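Long-range contacts in Ent-copalyl diphosphate synthase (Streptomyces platensis, PDB 5BP8), which belongs to the largely helical terpene cyclases and carries a region related to the C-terminal domain of squalene-hopene cyclase: residues 348-353 and 396-401; 402-407 and 452-457; 122-127 and 494-499. All blocks are in the same frame, centred on the assembly; numbering follows the deposited sequence.

Contact 1: residues 348-353 and 396-401. With SO4 (sulfate ion), chain B.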
# COMPACT_ATOMS: atom_id res chain seq x y z
N SER A 348 9.13 10.79 4.66
CA SER A 348 9.13 9.36 4.85
C SER A 348 10.48 8.85 5.36
O SER A 348 11.53 9.10 4.75
CB SER A 348 8.80 8.68 3.53
OG SER A 348 9.03 7.29 3.61
N THR A 349 10.46 8.13 6.47
CA THR A 349 11.69 7.51 7.01
C THR A 349 12.14 6.35 6.15
O THR A 349 13.33 6.23 5.84
CB THR A 349 11.48 7.02 8.46
OG1 THR A 349 10.35 6.13 8.50
CG2 THR A 349 11.25 8.19 9.40
N SER A 350 11.19 5.52 5.67
CA SER A 350 11.53 4.35 4.85
C SER A 350 12.13 4.81 3.51
O SER A 350 13.03 4.16 2.98
CB SER A 350 10.32 3.41 4.62
OG SER A 350 9.40 3.99 3.73
N THR A 351 11.63 5.91 2.96
CA THR A 351 12.15 6.45 1.70
C THR A 351 13.63 6.86 1.86
O THR A 351 14.48 6.51 1.04
CB THR A 351 11.30 7.63 1.23
OG1 THR A 351 9.96 7.18 0.97
CG2 THR A 351 11.88 8.29 -0.04
N ASN A 352 13.91 7.59 2.93
CA ASN A 352 15.29 7.99 3.20
C ASN A 352 16.21 6.82 3.45
O ASN A 352 17.34 6.81 2.95
CB ASN A 352 15.33 9.02 4.32
CG ASN A 352 14.99 10.41 3.83
OD1 ASN A 352 15.90 11.21 3.47
ND2 ASN A 352 13.71 10.72 3.75
N ALA A 353 15.73 5.81 4.19
CA ALA A 353 16.45 4.53 4.29
C ALA A 353 16.78 3.93 2.93
O ALA A 353 17.93 3.50 2.69
CB ALA A 353 15.68 3.52 5.14
N ASP A 396 6.80 5.07 9.73
CA ASP A 396 6.88 5.58 8.37
C ASP A 396 5.48 5.87 7.85
O ASP A 396 4.53 5.17 8.19
CB ASP A 396 7.54 4.58 7.43
CG ASP A 396 7.66 5.11 6.01
OD1 ASP A 396 8.32 6.15 5.84
OD2 ASP A 396 7.11 4.48 5.06
N LYS A 397 5.40 6.89 7.01
CA LYS A 397 4.13 7.32 6.45
C LYS A 397 3.47 6.32 5.52
O LYS A 397 2.28 6.44 5.28
CB LYS A 397 4.29 8.67 5.72
CG LYS A 397 5.00 8.60 4.39
CD LYS A 397 5.29 9.99 3.83
CE LYS A 397 4.02 10.70 3.38
NZ LYS A 397 4.35 11.96 2.66
N TRP A 398 4.22 5.41 4.89
CA TRP A 398 3.65 4.54 3.86
C TRP A 398 3.08 3.22 4.40
O TRP A 398 2.54 2.46 3.63
CB TRP A 398 4.69 4.20 2.77
CG TRP A 398 5.22 5.44 2.07
CD1 TRP A 398 6.53 5.81 1.96
CD2 TRP A 398 4.45 6.46 1.41
NE1 TRP A 398 6.62 7.00 1.25
CE2 TRP A 398 5.36 7.43 0.92
CE3 TRP A 398 3.08 6.66 1.19
CZ2 TRP A 398 4.95 8.58 0.23
CZ3 TRP A 398 2.67 7.81 0.51
CH2 TRP A 398 3.60 8.75 0.03
N HIS A 399 3.23 2.95 5.68
CA HIS A 399 2.95 1.63 6.21
C HIS A 399 2.41 1.77 7.62
O HIS A 399 2.90 2.56 8.43
CB HIS A 399 4.23 0.82 6.14
CG HIS A 399 4.06 -0.67 6.13
ND1 HIS A 399 3.65 -1.38 7.23
CD2 HIS A 399 4.30 -1.58 5.17
CE1 HIS A 399 3.65 -2.66 6.95
NE2 HIS A 399 4.05 -2.81 5.70
N ALA A 400 1.39 0.97 7.93
CA ALA A 400 0.78 0.93 9.26
C ALA A 400 1.64 0.34 10.38
O ALA A 400 1.34 0.57 11.54
CB ALA A 400 -0.53 0.14 9.17
N SER A 401 2.66 -0.45 10.04
CA SER A 401 3.44 -1.19 11.01
C SER A 401 4.79 -0.54 11.38
O SER A 401 5.58 -0.19 10.48
CB SER A 401 3.74 -2.59 10.47
OG SER A 401 4.48 -3.31 11.41
S SO4 B . 1.69 14.33 2.43
O1 SO4 B . 2.77 14.28 3.45
O2 SO4 B . 1.63 15.75 1.93
O3 SO4 B . 1.88 13.38 1.37
O4 SO4 B . 0.42 14.06 3.12
O HOH W 1 7.47 8.93 7.84

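Contact 2: residues 402-407 and 452-457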
# COMPACT_ATOMS: atom_id res chain seq x y z
N PRO A 402 5.08 -0.42 12.67
CA PRO A 402 6.43 0.01 13.04
C PRO A 402 7.49 -1.03 12.70
O PRO A 402 8.71 -0.71 12.68
CB PRO A 402 6.33 0.22 14.53
CG PRO A 402 5.27 -0.70 14.99
CD PRO A 402 4.29 -0.81 13.86
N TYR A 403 7.06 -2.27 12.45
CA TYR A 403 8.00 -3.34 12.09
C TYR A 403 8.59 -3.11 10.71
O TYR A 403 9.79 -3.36 10.51
CB TYR A 403 7.36 -4.73 12.27
CG TYR A 403 6.93 -4.86 13.71
CD1 TYR A 403 7.87 -5.03 14.75
CD2 TYR A 403 5.59 -4.72 14.07
CE1 TYR A 403 7.47 -5.10 16.07
CE2 TYR A 403 5.19 -4.79 15.39
CZ TYR A 403 6.13 -4.97 16.39
OH TYR A 403 5.68 -5.01 17.69
N TYR A 404 7.78 -2.60 9.78
CA TYR A 404 8.30 -2.21 8.45
C TYR A 404 9.32 -1.08 8.58
O TYR A 404 10.47 -1.19 8.08
CB TYR A 404 7.19 -1.75 7.52
CG TYR A 404 7.68 -1.32 6.16
CD1 TYR A 404 8.22 -2.23 5.29
CD2 TYR A 404 7.59 0.01 5.75
CE1 TYR A 404 8.67 -1.85 4.03
CE2 TYR A 404 8.05 0.41 4.48
CZ TYR A 404 8.60 -0.53 3.64
OH TYR A 404 9.05 -0.26 2.37
N ALA A 405 8.89 0.01 9.23
CA ALA A 405 9.70 1.24 9.29
C ALA A 405 11.03 0.98 10.02
O ALA A 405 12.12 1.37 9.55
CB ALA A 405 8.93 2.35 9.97
N THR A 406 10.94 0.21 11.11
CA THR A 406 12.14 -0.06 11.92
C THR A 406 13.13 -0.96 11.17
O THR A 406 14.35 -0.73 11.21
CB THR A 406 11.75 -0.67 13.28
OG1 THR A 406 10.84 0.21 13.94
CG2 THR A 406 13.00 -0.83 14.17
N ALA A 407 12.62 -1.97 10.48
CA ALA A 407 13.48 -2.81 9.66
C ALA A 407 14.15 -2.00 8.57
O ALA A 407 15.39 -2.11 8.39
CB ALA A 407 12.72 -3.96 9.04
N THR A 452 6.69 -10.44 11.18
CA THR A 452 7.61 -11.40 11.73
C THR A 452 8.86 -11.49 10.82
O THR A 452 10.02 -11.45 11.32
CB THR A 452 6.96 -12.78 11.88
OG1 THR A 452 5.81 -12.69 12.74
CG2 THR A 452 7.96 -13.78 12.47
N ALA A 453 8.62 -11.60 9.52
CA ALA A 453 9.72 -11.67 8.54
C ALA A 453 10.65 -10.49 8.65
O ALA A 453 11.89 -10.67 8.65
CB ALA A 453 9.19 -11.77 7.11
N TYR A 454 10.10 -9.28 8.80
CA TYR A 454 10.94 -8.08 8.94
C TYR A 454 11.85 -8.15 10.17
O TYR A 454 13.02 -7.77 10.10
CB TYR A 454 10.12 -6.78 8.98
CG TYR A 454 9.30 -6.54 7.71
CD1 TYR A 454 9.70 -7.02 6.47
CD2 TYR A 454 8.16 -5.75 7.77
CE1 TYR A 454 8.96 -6.78 5.32
CE2 TYR A 454 7.40 -5.50 6.64
CZ TYR A 454 7.81 -6.01 5.41
OH TYR A 454 7.08 -5.82 4.26
N MSE A 455 11.31 -8.61 11.30
CA MSE A 455 12.10 -8.70 12.53
C MSE A 455 13.14 -9.79 12.47
O MSE A 455 14.26 -9.60 12.98
CB MSE A 455 11.19 -8.85 13.75
CG MSE A 455 10.41 -7.55 13.97
SE MSE A 455 11.50 -5.96 14.33
CE MSE A 455 11.61 -5.17 12.56
N VAL A 456 12.81 -10.92 11.88
CA VAL A 456 13.82 -11.98 11.73
C VAL A 456 15.00 -11.47 10.88
O VAL A 456 16.19 -11.66 11.26
CB VAL A 456 13.20 -13.27 11.14
CG1 VAL A 456 14.28 -14.23 10.67
CG2 VAL A 456 12.30 -13.93 12.16
N GLN A 457 14.70 -10.79 9.78
CA GLN A 457 15.73 -10.18 8.94
C GLN A 457 16.58 -9.18 9.70
O GLN A 457 17.81 -9.22 9.60
CB GLN A 457 15.15 -9.46 7.75
CG GLN A 457 14.55 -10.36 6.71
CD GLN A 457 14.12 -9.58 5.48
OE1 GLN A 457 14.89 -8.78 4.93
NE2 GLN A 457 12.88 -9.83 5.03

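Contact 3: residues 122-127 and 494-499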
# COMPACT_ATOMS: atom_id res chain seq x y z
N PRO A 122 -6.34 7.77 10.66
CA PRO A 122 -4.99 7.56 10.19
C PRO A 122 -4.71 8.26 8.87
O PRO A 122 -5.63 8.55 8.08
CB PRO A 122 -4.88 6.05 10.00
CG PRO A 122 -6.24 5.47 10.26
CD PRO A 122 -7.11 6.52 10.84
N ASP A 123 -3.43 8.54 8.63
CA ASP A 123 -3.04 9.26 7.44
C ASP A 123 -2.88 8.31 6.27
O ASP A 123 -1.77 8.07 5.77
CB ASP A 123 -1.78 10.07 7.72
CG ASP A 123 -2.02 11.19 8.71
OD1 ASP A 123 -3.04 11.92 8.59
OD2 ASP A 123 -1.19 11.36 9.62
N THR A 124 -4.02 7.78 5.80
CA THR A 124 -4.02 6.98 4.61
C THR A 124 -3.98 7.94 3.44
O THR A 124 -4.19 9.16 3.57
CB THR A 124 -5.25 6.05 4.54
OG1 THR A 124 -6.43 6.81 4.79
CG2 THR A 124 -5.17 4.92 5.54
N ILE A 125 -3.69 7.41 2.26
CA ILE A 125 -3.43 8.26 1.12
C ILE A 125 -4.72 8.89 0.59
O ILE A 125 -5.70 8.19 0.29
CB ILE A 125 -2.69 7.52 0.02
CG1 ILE A 125 -1.38 6.94 0.56
CG2 ILE A 125 -2.40 8.48 -1.14
CD1 ILE A 125 -0.48 6.30 -0.50
N GLY A 126 -4.72 10.22 0.46
CA GLY A 126 -5.90 10.94 -0.07
C GLY A 126 -7.12 11.02 0.86
O GLY A 126 -8.21 11.39 0.43
N VAL A 127 -6.93 10.72 2.14
CA VAL A 127 -8.04 10.70 3.09
C VAL A 127 -8.82 12.04 3.17
O VAL A 127 -10.05 12.04 3.32
CB VAL A 127 -7.57 10.23 4.47
CG1 VAL A 127 -6.59 11.22 5.12
CG2 VAL A 127 -8.77 10.00 5.37
N LEU A 494 -1.37 -3.98 5.16
CA LEU A 494 -0.74 -3.04 6.08
C LEU A 494 -0.14 -1.81 5.37
O LEU A 494 0.26 -0.86 6.02
CB LEU A 494 0.35 -3.75 6.87
CG LEU A 494 -0.06 -4.95 7.74
CD1 LEU A 494 1.17 -5.55 8.37
CD2 LEU A 494 -1.02 -4.49 8.82
N TRP A 495 -0.05 -1.85 4.05
CA TRP A 495 0.49 -0.74 3.28
C TRP A 495 -0.55 0.31 3.04
O TRP A 495 -1.67 -0.01 2.61
CB TRP A 495 1.05 -1.24 1.95
CG TRP A 495 2.21 -2.16 2.11
CD1 TRP A 495 2.18 -3.42 2.60
CD2 TRP A 495 3.57 -1.88 1.77
NE1 TRP A 495 3.44 -3.95 2.59
CE2 TRP A 495 4.31 -3.03 2.08
CE3 TRP A 495 4.22 -0.78 1.23
CZ2 TRP A 495 5.70 -3.11 1.90
CZ3 TRP A 495 5.62 -0.84 1.05
CH2 TRP A 495 6.33 -2.01 1.38
N HIS A 496 -0.21 1.57 3.28
CA HIS A 496 -1.19 2.65 3.11
C HIS A 496 -1.57 2.91 1.65
O HIS A 496 -0.71 3.15 0.80
CB HIS A 496 -0.70 3.97 3.71
CG HIS A 496 -0.72 3.99 5.20
ND1 HIS A 496 -0.22 5.04 5.93
CD2 HIS A 496 -1.14 3.08 6.11
CE1 HIS A 496 -0.33 4.78 7.23
NE2 HIS A 496 -0.92 3.61 7.36
N ASP A 497 -2.88 2.86 1.36
CA ASP A 497 -3.37 3.49 0.14
C ASP A 497 -4.74 4.13 0.44
O ASP A 497 -4.82 5.02 1.28
CB ASP A 497 -3.34 2.54 -1.08
CG ASP A 497 -3.76 3.24 -2.35
OD1 ASP A 497 -3.42 4.43 -2.51
OD2 ASP A 497 -4.51 2.67 -3.16
N LYS A 498 -5.81 3.70 -0.20
CA LYS A 498 -7.11 4.22 0.14
C LYS A 498 -7.49 3.70 1.52
O LYS A 498 -7.84 4.48 2.41
CB LYS A 498 -8.16 3.76 -0.91
CG LYS A 498 -7.96 4.34 -2.31
CD LYS A 498 -8.34 5.80 -2.39
CE LYS A 498 -7.90 6.42 -3.71
NZ LYS A 498 -8.61 5.81 -4.85
N ASP A 499 -7.49 2.38 1.66
CA ASP A 499 -7.51 1.73 2.97
C ASP A 499 -6.07 1.22 3.15
O ASP A 499 -5.13 2.02 3.00
CB ASP A 499 -8.67 0.71 3.25
CG ASP A 499 -8.93 -0.36 2.12
OD1 ASP A 499 -8.08 -0.63 1.25
OD2 ASP A 499 -10.06 -0.98 2.16
O HOH W 2 0.85 8.02 6.63
O HOH W 3 -7.50 7.23 2.39
O HOH W 4 -5.26 6.71 -2.02

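Contact 1: residues 348-353 and 396-401
Each carboxylate oxygen of Asp396 accepts two hydrogen bonds, and three of the four donors come from the start of helix 349-365, in the region akin to the squalene-hopene cyclase C-terminal domain. Ser348 OG reaches OD1 of Asp396 on the syn lone pair, at 2.6 Å. Ser350 N comes to the same OD1 at 2.9 Å from well above the carboxylate plane, 69° out of it. OD2 of Asp396 takes Ser350 OG (2.7 Å) on one face and Trp398 N on the other; the second bond makes an Asx turn at the head of the type I turn 396-399. Four bonds should fix the rotation of this buried carboxylate, and the helix N-terminus facing it probably favours its negative charge.

Ser348 suits the N-cap because its hydroxyl works both ways. With OG anti to the backbone N (chi1 169°), it donates to Asp396 while accepting from Thr351 N at 3.0 Å and from Thr351 OG1. Thr349 lets its side chain slide past Asp396 and spends its own hydroxyl on Met395 O. Trp398 turns its indole edge to Ser350 OG and Thr351 OG1, while Lys397 CG lies 3.6 Å above the ring plane, over its centre. The lysine chain rests CD on Ser348 CB (3.8 Å), and NZ donates to Thr346 O and to O1 and O3 of a sulfate ion, probably from the crystallisation liquor, O1 2.9 Å from NZ.

Contact 2: residues 402-407 and 452-457
Tyr454 and Met455, one after the other on helix 449-461, fit against Tyr403, Tyr404 and Ala407 of helix 402-416. The two helical segments run nearly parallel, their directions 27° apart and their axes 8.9 Å from each other, as suits neighbouring helices of an alpha-alpha barrel.

The Tyr454 ring lies by the backbone of the other helix, with CD2 3.6 Å from Tyr404 CA. Its CE2 also meets CD1 at the edge of the Tyr404 ring, the two planes inclined at 55°. Ala407 CB packs on Tyr454 CB at 3.8 Å; the small side chain of Ala407 lets both Tyr454 CB and the Met455 methyl come up to it.

The side chain of Met455, modelled as selenomethionine, crosses that of Tyr403 at about a right angle. Its selenium sits in the plane of the Tyr403 ring, at the edge, 5.1 Å from the centroid, a Met-aromatic contact. A bend at chi2 (-62°) brings SE to this edge, and a further bend at chi3 places CE 3.3 Å from Tyr403 O and also against Ala407 CB (3.9 Å).

In the next shell, Pro402 CG lies above one face of the Tyr403 ring, offset toward its rim. Thr406 OG1 donates to Pro402 O at 2.6 Å, on the opposite face of that carbonyl from Thr406 N. Tyr404 stacks on His399, and Tyr454 OH is bonded to Glu450 OE2, while Trp431 and Trp442 adjoin the Tyr403 ring.

Between the two segments the chemistry is therefore apolar and aromatic, without hydrogen bonds: ring edges, the unbranched methionine chain (here with selenium in place of sulfur) and small methyl groups hold the helices by shape, and the hydroxyl of Tyr454 turns its polarity to its own helix.

Contact 3: residues 122-127 and 494-499
Ile125 N donates to Asp497 O at 2.8 Å, somewhat bent with an N-H...O angle of 135°, where the loop before helix 127-144 meets the end of the short strand 495-496. On one side the chain makes an inverse gamma turn at Asp123 and then a type II turn from Thr124 to Val127; Gly126, with its positive phi of 73°, suits that turn and is the N-cap of the helix. A classic bulge at Leu494 and Trp495, facing Tyr501, marks the other.

Thr124 CB packs on Asp497 O at 3.4 Å, and its methyl CG2 lies over one face of the His496 ring. Ile125 lays CD1 against His496 O, also at 3.4 Å, so its aliphatic chain covers backbone. Water fills in the polarity: one molecule joins Thr124 OG1, Ile125 O and Lys498 O, and a second joins Ile125 O to Asp497 OD1. Asp497 divides its carboxylate, OD1 toward Ile125 and that water, OD2 bonded to His191 NE2 and Ser255 OG; Lys498 NZ pairs with Glu194, and His496 NE2 meets Tyr70 OH.

The two segments lie 367 residues apart in sequence yet meet near the centre of the chain, as would be expected where helical domains adjoin in this family.

Overall arrangement
All three contacts are largely buried, yet their chemistry differs. Contact 2 is helix against helix and apolar; contact 1 sets a loop against a helix start through a carboxylate; contact 3 joins a loop to the end of a short strand and the turn after it by one backbone bond and waters, with exposed Asp123 at its margin. Contacts 1 and 2 follow each other along the chain, and both nest within the long loop closed by contact 3. The loop 396-401 leads straight into helix 402-416 and is tied to 494-499 by backbone bonds from Ala400 N to Leu494 O and His496 N to Trp398 O. Tyr404 brings all three together, touching Ser350, His399 and Trp495.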